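Local coordinates for protein short chain dehydrogenase (A0QTM2 homolog) (Mycobacterium thermoresistibile, PDB 3SC4) that probably catalyses NAD(P)-dependent oxidation or reduction of a substrate, with a Rossmann-type short-chain dehydrogenase fold, at residues V88-N100 and H138-L150. Sequence-based numbering, arbitrary orientation.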
loop_
_atom_site.group_PDB
_atom_site.type_symbol
_atom_site.label_atom_id
_atom_site.label_comp_id
_atom_site.label_asym_id
_atom_site.label_seq_id
_atom_site.Cartn_x
_atom_site.Cartn_y
_atom_site.Cartn_z
ATOM N N VAL B 88 -28.304 -4.242 3.503
ATOM C CA VAL B 88 -29.212 -3.848 2.441
ATOM C C VAL B 88 -30.617 -4.429 2.620
ATOM O O VAL B 88 -31.579 -3.692 2.472
ATOM C CB VAL B 88 -28.640 -4.216 1.058
ATOM C CG1 VAL B 88 -29.712 -4.096 -0.071
ATOM C CG2 VAL B 88 -27.423 -3.343 0.756
ATOM N N GLU B 89 -30.736 -5.717 2.960
ATOM C CA GLU B 89 -32.053 -6.369 3.187
ATOM C C GLU B 89 -32.812 -5.746 4.359
ATOM O O GLU B 89 -34.027 -5.705 4.364
ATOM C CB GLU B 89 -31.909 -7.887 3.436
ATOM N N GLN B 90 -32.077 -5.260 5.345
ATOM C CA GLN B 90 -32.653 -4.679 6.552
ATOM C C GLN B 90 -32.984 -3.192 6.359
ATOM O O GLN B 90 -34.051 -2.751 6.769
ATOM C CB GLN B 90 -31.658 -4.872 7.707
ATOM C CG GLN B 90 -32.096 -4.385 9.071
ATOM C CD GLN B 90 -33.168 -5.255 9.693
ATOM O OE1 GLN B 90 -33.041 -6.482 9.745
ATOM N NE2 GLN B 90 -34.227 -4.625 10.180
ATOM N N PHE B 91 -32.080 -2.427 5.737
ATOM C CA PHE B 91 -32.228 -0.952 5.660
ATOM C C PHE B 91 -32.454 -0.381 4.268
ATOM O O PHE B 91 -32.806 0.794 4.131
ATOM C CB PHE B 91 -31.010 -0.245 6.278
ATOM C CG PHE B 91 -30.867 -0.460 7.749
ATOM C CD1 PHE B 91 -31.901 -0.145 8.611
ATOM C CD2 PHE B 91 -29.699 -0.973 8.274
ATOM C CE1 PHE B 91 -31.765 -0.342 9.962
ATOM C CE2 PHE B 91 -29.548 -1.167 9.630
ATOM C CZ PHE B 91 -30.582 -0.859 10.474
ATOM N N GLY B 92 -32.207 -1.176 3.236
ATOM C CA GLY B 92 -32.621 -0.810 1.886
ATOM C C GLY B 92 -31.610 -0.064 1.033
ATOM O O GLY B 92 -31.949 0.306 -0.104
ATOM N N GLY B 93 -30.381 0.140 1.521
ATOM C CA GLY B 93 -29.418 0.945 0.760
ATOM C C GLY B 93 -28.370 1.567 1.662
ATOM O O GLY B 93 -28.578 1.664 2.880
ATOM N N ILE B 94 -27.236 1.970 1.089
ATOM C CA ILE B 94 -26.132 2.435 1.901
ATOM C C ILE B 94 -25.719 3.845 1.508
ATOM O O ILE B 94 -25.327 4.107 0.380
ATOM C CB ILE B 94 -24.931 1.466 1.845
ATOM C CG1 ILE B 94 -25.336 0.118 2.453
ATOM C CG2 ILE B 94 -23.690 2.053 2.605
ATOM C CD1 ILE B 94 -24.339 -0.988 2.229
ATOM N N ASP B 95 -25.800 4.745 2.470
ATOM C CA ASP B 95 -25.437 6.131 2.258
ATOM C C ASP B 95 -23.995 6.410 2.615
ATOM O O ASP B 95 -23.353 7.223 1.957
ATOM C CB ASP B 95 -26.336 7.017 3.115
ATOM C CG ASP B 95 -27.756 7.039 2.614
ATOM O OD1 ASP B 95 -27.944 7.552 1.486
ATOM O OD2 ASP B 95 -28.667 6.536 3.328
ATOM N N ILE B 96 -23.522 5.756 3.684
ATOM C CA ILE B 96 -22.242 6.024 4.277
ATOM C C ILE B 96 -21.487 4.707 4.553
ATOM O O ILE B 96 -22.033 3.768 5.132
ATOM C CB ILE B 96 -22.418 6.792 5.588
ATOM C CG1 ILE B 96 -23.201 8.072 5.337
ATOM C CG2 ILE B 96 -21.028 7.103 6.249
ATOM C CD1 ILE B 96 -23.699 8.698 6.597
ATOM N N CYS B 97 -20.245 4.644 4.080
ATOM C CA CYS B 97 -19.345 3.550 4.358
ATOM C C CYS B 97 -18.148 4.123 5.102
ATOM O O CYS B 97 -17.441 4.970 4.561
ATOM C CB CYS B 97 -18.878 2.933 3.052
ATOM S SG CYS B 97 -17.658 1.616 3.277
ATOM N N VAL B 98 -17.954 3.716 6.350
ATOM C CA VAL B 98 -16.795 4.156 7.111
ATOM C C VAL B 98 -15.856 2.986 7.311
ATOM O O VAL B 98 -16.224 2.003 7.905
ATOM C CB VAL B 98 -17.171 4.715 8.479
ATOM C CG1 VAL B 98 -15.916 4.972 9.290
ATOM C CG2 VAL B 98 -17.992 5.982 8.324
ATOM N N ASN B 99 -14.639 3.112 6.801
ATOM C CA ASN B 99 -13.594 2.119 7.004
ATOM C C ASN B 99 -12.762 2.501 8.211
ATOM O O ASN B 99 -11.853 3.334 8.120
ATOM C CB ASN B 99 -12.701 1.999 5.763
ATOM C CG ASN B 99 -13.458 1.505 4.558
ATOM O OD1 ASN B 99 -13.970 0.398 4.561
ATOM N ND2 ASN B 99 -13.538 2.325 3.528
ATOM N N ASN B 100 -13.109 1.894 9.347
ATOM C CA ASN B 100 -12.441 2.166 10.627
ATOM C C ASN B 100 -11.664 0.968 11.201
ATOM O O ASN B 100 -10.781 1.166 11.977
ATOM C CB ASN B 100 -13.473 2.697 11.639
ATOM C CG ASN B 100 -12.976 2.636 13.107
ATOM O OD1 ASN B 100 -12.012 3.322 13.480
ATOM N ND2 ASN B 100 -13.633 1.792 13.927
ATOM N N HIS B 138 -24.514 -0.423 -3.708
ATOM C CA HIS B 138 -25.685 -0.080 -2.930
ATOM C C HIS B 138 -25.690 1.403 -2.551
ATOM O O HIS B 138 -26.622 1.859 -1.894
ATOM C CB HIS B 138 -25.765 -0.973 -1.705
ATOM C CG HIS B 138 -25.731 -2.429 -2.039
ATOM N ND1 HIS B 138 -26.811 -3.089 -2.592
ATOM C CD2 HIS B 138 -24.742 -3.348 -1.929
ATOM C CE1 HIS B 138 -26.488 -4.354 -2.796
ATOM N NE2 HIS B 138 -25.240 -4.540 -2.396
ATOM N N MET B 139 -24.682 2.153 -3.007
ATOM C CA MET B 139 -24.576 3.571 -2.717
ATOM C C MET B 139 -24.867 4.450 -3.924
ATOM O O MET B 139 -25.184 5.615 -3.772
ATOM C CB MET B 139 -23.163 3.901 -2.195
ATOM C CG MET B 139 -22.697 3.079 -0.998
ATOM S SD MET B 139 -21.000 3.480 -0.537
ATOM C CE MET B 139 -21.199 4.994 0.417
ATOM N N LYS B 140 -24.745 3.899 -5.118
ATOM C CA LYS B 140 -24.941 4.652 -6.357
ATOM C C LYS B 140 -26.255 5.447 -6.458
ATOM O O LYS B 140 -26.281 6.587 -6.952
ATOM C CB LYS B 140 -24.810 3.706 -7.560
ATOM C CG LYS B 140 -23.358 3.398 -7.888
ATOM C CD LYS B 140 -23.200 2.616 -9.170
ATOM C CE LYS B 140 -21.730 2.331 -9.469
ATOM N NZ LYS B 140 -21.575 1.228 -10.466
ATOM N N GLY B 141 -27.357 4.878 -6.006
ATOM C CA GLY B 141 -28.618 5.627 -6.162
ATOM C C GLY B 141 -28.800 6.862 -5.265
ATOM O O GLY B 141 -29.700 7.667 -5.489
ATOM N N ARG B 142 -27.956 7.013 -4.244
ATOM C CA ARG B 142 -28.381 7.730 -3.038
ATOM C C ARG B 142 -28.194 9.231 -3.159
ATOM O O ARG B 142 -27.575 9.698 -4.121
ATOM C CB ARG B 142 -27.638 7.192 -1.815
ATOM C CG ARG B 142 -27.555 5.643 -1.744
ATOM C CD ARG B 142 -28.864 5.013 -1.387
ATOM N NE ARG B 142 -29.226 5.367 -0.019
ATOM C CZ ARG B 142 -30.421 5.128 0.510
ATOM N NH1 ARG B 142 -30.674 5.492 1.755
ATOM N NH2 ARG B 142 -31.372 4.523 -0.212
ATOM N N ASP B 143 -28.712 9.968 -2.173
ATOM C CA ASP B 143 -28.761 11.426 -2.250
ATOM C C ASP B 143 -27.374 12.048 -2.207
ATOM O O ASP B 143 -27.054 12.925 -3.021
ATOM C CB ASP B 143 -29.669 12.042 -1.158
ATOM C CG ASP B 143 -31.169 11.944 -1.504
ATOM O OD1 ASP B 143 -31.999 12.173 -0.603
ATOM O OD2 ASP B 143 -31.531 11.623 -2.666
ATOM N N ASN B 144 -26.541 11.576 -1.296
ATOM C CA ASN B 144 -25.263 12.207 -1.061
ATOM C C ASN B 144 -24.223 11.210 -0.476
ATOM O O ASN B 144 -23.713 11.403 0.603
ATOM C CB ASN B 144 -25.535 13.380 -0.110
ATOM C CG ASN B 144 -24.313 14.214 0.150
ATOM O OD1 ASN B 144 -23.612 14.605 -0.795
ATOM N ND2 ASN B 144 -24.034 14.491 1.442
ATOM N N PRO B 145 -23.904 10.143 -1.212
ATOM C CA PRO B 145 -23.133 9.024 -0.644
ATOM C C PRO B 145 -21.655 9.315 -0.372
ATOM O O PRO B 145 -20.995 9.960 -1.189
ATOM C CB PRO B 145 -23.258 7.937 -1.713
ATOM C CG PRO B 145 -23.533 8.703 -2.980
ATOM C CD PRO B 145 -24.338 9.874 -2.588
ATOM N N HIS B 146 -21.149 8.800 0.749
ATOM C CA HIS B 146 -19.794 9.070 1.200
ATOM C C HIS B 146 -19.087 7.815 1.635
ATOM O O HIS B 146 -19.615 7.065 2.448
ATOM C CB HIS B 146 -19.815 10.000 2.424
ATOM C CG HIS B 146 -19.688 11.441 2.077
ATOM N ND1 HIS B 146 -18.473 12.090 2.061
ATOM C CD2 HIS B 146 -20.615 12.350 1.692
ATOM C CE1 HIS B 146 -18.659 13.347 1.701
ATOM N NE2 HIS B 146 -19.949 13.531 1.470
ATOM N N ILE B 147 -17.874 7.608 1.132
ATOM C CA ILE B 147 -16.975 6.667 1.766
ATOM C C ILE B 147 -15.955 7.464 2.564
ATOM O O ILE B 147 -15.390 8.408 2.055
ATOM C CB ILE B 147 -16.251 5.799 0.772
ATOM C CG1 ILE B 147 -17.270 5.112 -0.157
ATOM C CG2 ILE B 147 -15.398 4.809 1.550
ATOM C CD1 ILE B 147 -16.674 4.243 -1.303
ATOM N N LEU B 148 -15.717 7.075 3.807
ATOM C CA LEU B 148 -14.775 7.790 4.665
ATOM C C LEU B 148 -13.871 6.777 5.325
ATOM O O LEU B 148 -14.355 5.819 5.959
ATOM C CB LEU B 148 -15.518 8.577 5.738
ATOM C CG LEU B 148 -14.670 9.536 6.564
ATOM C CD1 LEU B 148 -14.166 10.683 5.730
ATOM C CD2 LEU B 148 -15.507 10.071 7.723
ATOM N N THR B 149 -12.565 7.001 5.196
ATOM C CA THR B 149 -11.570 6.012 5.560
ATOM C C THR B 149 -10.652 6.655 6.561
ATOM O O THR B 149 -10.222 7.777 6.390
ATOM C CB THR B 149 -10.830 5.508 4.290
ATOM O OG1 THR B 149 -11.772 4.851 3.442
ATOM C CG2 THR B 149 -9.753 4.522 4.629
ATOM N N LEU B 150 -10.402 5.944 7.639
ATOM C CA LEU B 150 -9.740 6.503 8.806
ATOM C C LEU B 150 -8.253 6.205 8.694
ATOM O O LEU B 150 -7.753 5.181 9.219
ATOM C CB LEU B 150 -10.386 5.968 10.084
ATOM C CG LEU B 150 -11.617 6.779 10.562
ATOM C CD1 LEU B 150 -12.497 7.373 9.447
ATOM C CD2 LEU B 150 -12.464 6.028 11.563
#
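Strands 96-99 and 146-149 run parallel, 11° apart with axes 4.7 Å from each other, as neighbours in the central sheet of the Rossmann fold; helix 114-135 makes the crossover between them. Backbone bonds alternate along the pair, C97 N giving to H146 O and L148 N to C97 O. The short C97 side chain lets V131 and C135 of helix 114-135 come up against it, and its CB lies against I147 CG1; V98 and L148 lie on the opposite face, where L148 meets V231 of helix 222-232. Where the strands begin, oppositely charged D95 and R142 form a salt bridge. Two successive turns in the R142 chain (chi2 -73°, chi3 -67°) present NH1 to OD2 at 2.8 Å on the syn side, whereas NE meets OD1 from above the carboxylate plane. OD2 also accepts a bond from T11 N. Glycine suits position 93, where a CB would jam against the preceding carbonyl O; G93 CA lies over one R142 guanidinium face. V88 CG2 sits over the H138 ring, 3.5 Å from its centroid, a CH-pi contact. The buried N99 amide has two N-H groups for two neighbouring hydroxyls: ND2 donates hydrogen bonds to S132 OG and, nearly in the amide plane, to T149 OG1 at 3.1 Å.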